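Side-chain contacts in oxidoreductase (Ralstonia eutropha, PDB 3HJ9), which binds flavin mononucleotide and is probably an oxidoreductase of the nitroreductase family, found here as a dimer: residues P41-G44 with T45-L48; M167-N170 with A171-Y174; R190-L193 with A194-S198. All blocks are in the same frame, centred on the assembly; numbering follows the deposited sequence.

Contact 1 (P41-G44 with T45-L48); sequences PLMG and TLWL
Thr-45 turns its hydroxyl back onto the carbonyl of Leu-42 in the first turn of the short helix 42-48. In this FMN-binding protein of the nitroreductase family, the helix lies at the dimer interface. Pro-41 is its N-cap residue, and Pro-41 O accepts the backbone N-H of Thr-45. From CB outward the threonine branches two ways. CB lies 3.6 Å from Leu-42 O. The methyl CG2 reaches back toward the helix start, 3.6 Å from Pro-41 O. With chi1 at 72°, OG1 is tucked back toward the preceding turn, and from there it donates to Leu-42 O at 2.7 Å. That oxygen also takes the backbone N-H of Leu-46, at 2.9 Å. The two donors differ in approach. The amide comes nearly along the C=O axis, whereas the hydroxyl comes in at a C=O...donor angle of 124°, tilted slightly from the carbonyl plane. Two bonds thus grip one oxygen, and the hydroxyl one holds the threonine in its rotation.

Leu-46 packs its CD1 at 4.0 Å from Leu-42 CG, and the same methyl is 4.2 Å from SE of selenomethionine Met-43. Beyond the helix, Thr-45 and Leu-46 rest on Leu-173 of helix 156-177, while Leu-42 of the second subunit packs on Leu-42. The indole of Trp-47 meets Trp-70 of the second subunit, and its NE1 bonds to Arg-36 O of that subunit. Within the helix, Trp-47 CD1 comes obliquely to 3.2 Å from Met-43 O, the same oxygen that accepts the Trp-47 backbone N-H.

Contact 2 (M167-N170 with A171-Y174); sequences MAEN and AYLY
A chi1 of -173° turns the Glu-169 chain away from its own amide nitrogen, and a bend at chi2 (62°) then carries the carboxylate to Tyr-172, three residues further along the helix. OE1 ends 3.6 Å from Tyr-172 CD2. The two side chains cross at about a right angle, with carboxylate and ring planes 51° apart. CD2 also lies 3.5 Å from Ala-168 O, and both oxygens approach the ring obliquely. Ala-168 O accepts the Tyr-172 backbone N-H at 2.9 Å.

One turn on, Leu-173 folds over the carbonyl of Glu-169. Its CG sits 3.4 Å from Glu-169 O, which also receives the Leu-173 backbone N-H at 3.0 Å. Asn-170 sends its ND2 out of the helix to Ala-71 O, and Tyr-174 leads its ring away toward helix 62-73, where OH bonds to Glu-67.

The Tyr-172 hydroxyl is held by Ser-51 OG and Val-184 N, and its ring makes a cation-pi contact with Arg-49. Ser-51 and Arg-49 both bind FMN, and Tyr-172, whose nearest atoms are themselves about 4 Å from a bound flavin, is well placed to steady both. Tyr-172 also packs on Pro-86 of the second subunit, so the buried middle of helix 156-177 lines both the dimer interface and the neighbourhood of the flavin, as in the nitroreductase fold.

Contact 3 (R190-L193 with A194-S198); sequences RRQL and AEHMS
Four successive backbone bonds carry the helix from 190-193 into 194-198, each reaching back four residues. Ala-194 N donates to Arg-190 O at 2.8 Å, and Met-197 N donates to Leu-193 O at 2.9 Å. The bonds from Glu-195 to Arg-191 and from His-196 to Gln-192 lie between them. The chain then leaves the helix at Ser-198, whose phi is positive (57°). Ser-198 N turns back to Glu-195 O at 3.2 Å.

This ending is a Schellman motif, closing the short helix 190-196. Its buried face carries Leu-193 and selenomethionine Met-197, which cross each other at a slant. A chi1 of -174° swings the Leu-193 branch toward the following turn, where its CG lies 3.7 Å from SE of Met-197. Met-197 CG is 3.3 Å from Leu-193 O. Outside the helix Met-197 meets Val-140 and Val-142 of strand 137-144, and Leu-193 packs on Pro-205 of strand 203-212, which joins this helix to the central antiparallel sheet.

Gln-192 and His-196 extend alongside each other in one direction, with amide and ring planes 51° apart. The aliphatic CG of Gln-192 touches the imidazole at His-196 NE2, 3.8 Å away. Closer still, His-196 CD2 comes obliquely to 3.2 Å from Gln-192 O. Arg-190 stretches out from the first turn, where NH1 forms salt bridges with Glu-157 and Glu-204, and NH2 bonds to Thr-158 OG1 of the second subunit.

The three contacts follow one another along the chain, on helices 42-48, 156-177 and 190-196. Contacts 1 and 2 lie on the same side of the chain's centre, with their own centres about 12 Å apart. They touch directly, Thr-45 OG1 lying 3.5 Å from Leu-173 CD2. Both reach the second subunit and lie near FMN-binding residues, so the short helix and the long one share a dimer interface close to the flavin. Contact 3 packs on the sheet on the opposite side, its centre about 24 Å from that of contact 2 and 35 Å from that of contact 1. Strand 203-212 touches side chains of both contacts 2 and 3, so their helices share one strand of the antiparallel sheet.

Contact 1 (P41-G44 with T45-L48)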
# COMPACT_ATOMS: atom_id res chain seq x y z
N PRO A 41 -13.47 2.39 -13.79
CA PRO A 41 -12.09 2.72 -14.17
C PRO A 41 -11.20 3.03 -12.97
O PRO A 41 -11.67 3.66 -12.03
CB PRO A 41 -12.26 3.98 -15.01
CG PRO A 41 -13.61 3.87 -15.63
CD PRO A 41 -14.45 3.16 -14.59
N LEU A 42 -9.94 2.57 -12.99
CA LEU A 42 -8.93 2.84 -11.93
C LEU A 42 -8.92 4.30 -11.54
O LEU A 42 -8.94 4.60 -10.35
CB LEU A 42 -7.49 2.48 -12.40
CG LEU A 42 -6.34 2.86 -11.43
CD1 LEU A 42 -6.43 2.02 -10.18
CD2 LEU A 42 -4.98 2.76 -12.08
N MSE A 43 -8.86 5.19 -12.54
CA MSE A 43 -8.85 6.65 -12.31
C MSE A 43 -10.06 7.05 -11.46
O MSE A 43 -9.90 7.79 -10.49
CB MSE A 43 -8.74 7.46 -13.60
CG MSE A 43 -7.41 7.25 -14.37
SE MSE A 43 -5.82 7.71 -13.34
CE MSE A 43 -5.81 9.67 -13.53
N GLY A 44 -11.25 6.52 -11.78
CA GLY A 44 -12.44 6.76 -10.94
C GLY A 44 -12.28 6.29 -9.49
O GLY A 44 -12.69 7.00 -8.55
N THR A 45 -11.69 5.11 -9.30
CA THR A 45 -11.51 4.58 -7.96
C THR A 45 -10.52 5.42 -7.15
O THR A 45 -10.71 5.56 -5.95
CB THR A 45 -11.13 3.09 -7.92
OG1 THR A 45 -9.79 2.93 -8.37
CG2 THR A 45 -12.10 2.22 -8.74
N LEU A 46 -9.48 5.95 -7.79
CA LEU A 46 -8.51 6.84 -7.11
C LEU A 46 -9.19 8.17 -6.60
O LEU A 46 -8.89 8.66 -5.50
CB LEU A 46 -7.33 7.17 -8.04
CG LEU A 46 -6.39 5.97 -8.28
CD1 LEU A 46 -5.45 6.21 -9.44
CD2 LEU A 46 -5.60 5.62 -7.01
N TRP A 47 -10.10 8.72 -7.42
CA TRP A 47 -10.87 9.90 -7.03
C TRP A 47 -11.76 9.63 -5.81
O TRP A 47 -11.89 10.51 -4.98
CB TRP A 47 -11.75 10.45 -8.17
CG TRP A 47 -10.99 11.26 -9.16
CD1 TRP A 47 -10.63 10.89 -10.43
CD2 TRP A 47 -10.46 12.56 -8.96
NE1 TRP A 47 -9.91 11.90 -11.03
CE2 TRP A 47 -9.80 12.94 -10.16
CE3 TRP A 47 -10.49 13.47 -7.89
CZ2 TRP A 47 -9.16 14.18 -10.32
CZ3 TRP A 47 -9.85 14.71 -8.05
CH2 TRP A 47 -9.20 15.05 -9.26
N LEU A 48 -12.34 8.43 -5.72
CA LEU A 48 -13.29 8.08 -4.67
C LEU A 48 -12.66 7.34 -3.48
O LEU A 48 -13.36 7.01 -2.52
CB LEU A 48 -14.43 7.23 -5.27
CG LEU A 48 -15.30 7.87 -6.36
CD1 LEU A 48 -16.27 6.85 -7.02
CD2 LEU A 48 -16.06 9.04 -5.76

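Contact 2 (M167-N170 with A171-Y174)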
# COMPACT_ATOMS: atom_id res chain seq x y z
N MSE A 167 -1.68 -4.17 -0.14
CA MSE A 167 -2.82 -5.09 -0.19
C MSE A 167 -4.07 -4.41 0.33
O MSE A 167 -5.16 -4.54 -0.26
CB MSE A 167 -2.53 -6.35 0.62
CG MSE A 167 -1.38 -7.11 0.05
SE MSE A 167 -0.66 -8.37 1.34
CE MSE A 167 -1.62 -9.94 0.84
N ALA A 168 -3.90 -3.66 1.41
CA ALA A 168 -5.01 -2.85 1.97
C ALA A 168 -5.41 -1.77 0.95
O ALA A 168 -6.58 -1.40 0.88
CB ALA A 168 -4.61 -2.19 3.30
N GLU A 169 -4.44 -1.27 0.14
CA GLU A 169 -4.78 -0.25 -0.88
C GLU A 169 -5.61 -0.85 -2.02
O GLU A 169 -6.56 -0.21 -2.49
CB GLU A 169 -3.54 0.47 -1.41
CG GLU A 169 -3.83 1.65 -2.32
CD GLU A 169 -4.61 2.79 -1.66
OE1 GLU A 169 -4.90 2.73 -0.44
OE2 GLU A 169 -4.92 3.77 -2.39
N ASN A 170 -5.25 -2.05 -2.47
CA ASN A 170 -6.07 -2.77 -3.44
C ASN A 170 -7.51 -2.90 -2.91
O ASN A 170 -8.46 -2.72 -3.67
CB ASN A 170 -5.54 -4.18 -3.73
CG ASN A 170 -4.27 -4.18 -4.56
OD1 ASN A 170 -3.82 -3.13 -5.03
ND2 ASN A 170 -3.68 -5.37 -4.73
N ALA A 171 -7.66 -3.22 -1.63
CA ALA A 171 -9.00 -3.38 -0.98
C ALA A 171 -9.78 -2.07 -0.95
O ALA A 171 -11.01 -2.06 -1.20
CB ALA A 171 -8.86 -3.98 0.46
N TYR A 172 -9.10 -0.98 -0.58
CA TYR A 172 -9.69 0.38 -0.64
C TYR A 172 -10.26 0.74 -2.00
O TYR A 172 -11.40 1.21 -2.09
CB TYR A 172 -8.67 1.45 -0.29
CG TYR A 172 -8.61 1.95 1.12
CD1 TYR A 172 -9.66 2.71 1.66
CD2 TYR A 172 -7.46 1.78 1.90
CE1 TYR A 172 -9.57 3.25 2.99
CE2 TYR A 172 -7.36 2.34 3.20
CZ TYR A 172 -8.39 3.05 3.73
OH TYR A 172 -8.24 3.57 5.00
N LEU A 173 -9.44 0.53 -3.02
CA LEU A 173 -9.80 0.80 -4.41
C LEU A 173 -10.96 -0.09 -4.87
O LEU A 173 -11.92 0.42 -5.51
CB LEU A 173 -8.57 0.70 -5.35
CG LEU A 173 -7.48 1.77 -5.13
CD1 LEU A 173 -6.19 1.47 -5.89
CD2 LEU A 173 -7.99 3.20 -5.43
N TYR A 174 -10.93 -1.37 -4.50
CA TYR A 174 -12.06 -2.27 -4.78
C TYR A 174 -13.34 -1.72 -4.11
O TYR A 174 -14.39 -1.60 -4.76
CB TYR A 174 -11.79 -3.75 -4.41
CG TYR A 174 -13.01 -4.54 -4.67
CD1 TYR A 174 -13.34 -4.95 -5.97
CD2 TYR A 174 -13.94 -4.76 -3.65
CE1 TYR A 174 -14.55 -5.62 -6.22
CE2 TYR A 174 -15.15 -5.42 -3.90
CZ TYR A 174 -15.44 -5.86 -5.17
OH TYR A 174 -16.65 -6.49 -5.37

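Contact 3 (R190-L193 with A194-S198)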
# COMPACT_ATOMS: atom_id res chain seq x y z
N ARG A 190 -1.22 -5.93 19.15
CA ARG A 190 -0.85 -7.07 18.31
C ARG A 190 -0.84 -8.40 19.06
O ARG A 190 -1.38 -9.39 18.57
CB ARG A 190 0.50 -6.84 17.60
CG ARG A 190 0.51 -5.62 16.74
CD ARG A 190 1.83 -5.47 16.10
NE ARG A 190 1.85 -4.38 15.15
CZ ARG A 190 2.90 -4.06 14.39
NH1 ARG A 190 4.04 -4.74 14.47
NH2 ARG A 190 2.82 -3.04 13.53
N ARG A 191 -0.26 -8.42 20.25
CA ARG A 191 -0.22 -9.64 21.05
C ARG A 191 -1.60 -10.14 21.52
O ARG A 191 -1.86 -11.36 21.50
CB ARG A 191 0.73 -9.49 22.23
CG ARG A 191 2.19 -9.36 21.80
CD ARG A 191 3.03 -9.17 23.03
NE ARG A 191 2.94 -10.34 23.91
CZ ARG A 191 3.19 -10.37 25.22
NH1 ARG A 191 3.55 -9.27 25.91
NH2 ARG A 191 3.06 -11.53 25.86
N GLN A 192 -2.45 -9.21 21.94
CA GLN A 192 -3.80 -9.54 22.36
C GLN A 192 -4.61 -10.10 21.17
O GLN A 192 -5.29 -11.11 21.30
CB GLN A 192 -4.46 -8.30 22.93
CG GLN A 192 -5.86 -8.44 23.40
CD GLN A 192 -6.32 -7.16 24.05
OE1 GLN A 192 -6.01 -6.93 25.22
NE2 GLN A 192 -7.03 -6.32 23.30
N LEU A 193 -4.54 -9.42 20.04
CA LEU A 193 -5.24 -9.84 18.84
C LEU A 193 -4.69 -11.19 18.33
O LEU A 193 -5.47 -12.04 17.95
CB LEU A 193 -5.20 -8.78 17.72
CG LEU A 193 -6.03 -9.07 16.45
CD1 LEU A 193 -7.51 -9.35 16.83
CD2 LEU A 193 -5.93 -7.91 15.46
N ALA A 194 -3.37 -11.38 18.38
CA ALA A 194 -2.73 -12.65 17.96
C ALA A 194 -3.28 -13.82 18.80
O ALA A 194 -3.61 -14.87 18.27
CB ALA A 194 -1.21 -12.57 18.05
N GLU A 195 -3.39 -13.60 20.11
CA GLU A 195 -3.99 -14.58 21.04
C GLU A 195 -5.46 -14.90 20.68
O GLU A 195 -5.84 -16.07 20.63
CB GLU A 195 -3.88 -14.06 22.49
CG GLU A 195 -4.76 -14.74 23.56
CD GLU A 195 -4.50 -16.21 23.71
OE1 GLU A 195 -3.37 -16.64 23.37
OE2 GLU A 195 -5.40 -16.93 24.23
N HIS A 196 -6.27 -13.88 20.45
CA HIS A 196 -7.68 -14.08 20.07
C HIS A 196 -7.81 -14.86 18.78
O HIS A 196 -8.70 -15.71 18.66
CB HIS A 196 -8.48 -12.77 20.00
CG HIS A 196 -8.66 -12.11 21.33
ND1 HIS A 196 -9.11 -12.79 22.43
CD2 HIS A 196 -8.48 -10.83 21.72
CE1 HIS A 196 -9.18 -11.96 23.46
NE2 HIS A 196 -8.81 -10.76 23.05
N MSE A 197 -6.90 -14.60 17.84
CA MSE A 197 -6.87 -15.25 16.55
C MSE A 197 -6.23 -16.66 16.52
O MSE A 197 -6.24 -17.29 15.45
CB MSE A 197 -6.16 -14.36 15.52
CG MSE A 197 -6.92 -13.06 15.22
SE MSE A 197 -5.80 -11.95 14.09
CE MSE A 197 -5.95 -12.89 12.39
N SER A 198 -5.67 -17.13 17.66
CA SER A 198 -4.99 -18.44 17.79
C SER A 198 -3.82 -18.55 16.77
O SER A 198 -3.61 -19.60 16.17
CB SER A 198 -5.99 -19.59 17.64
OG SER A 198 -7.12 -19.45 18.54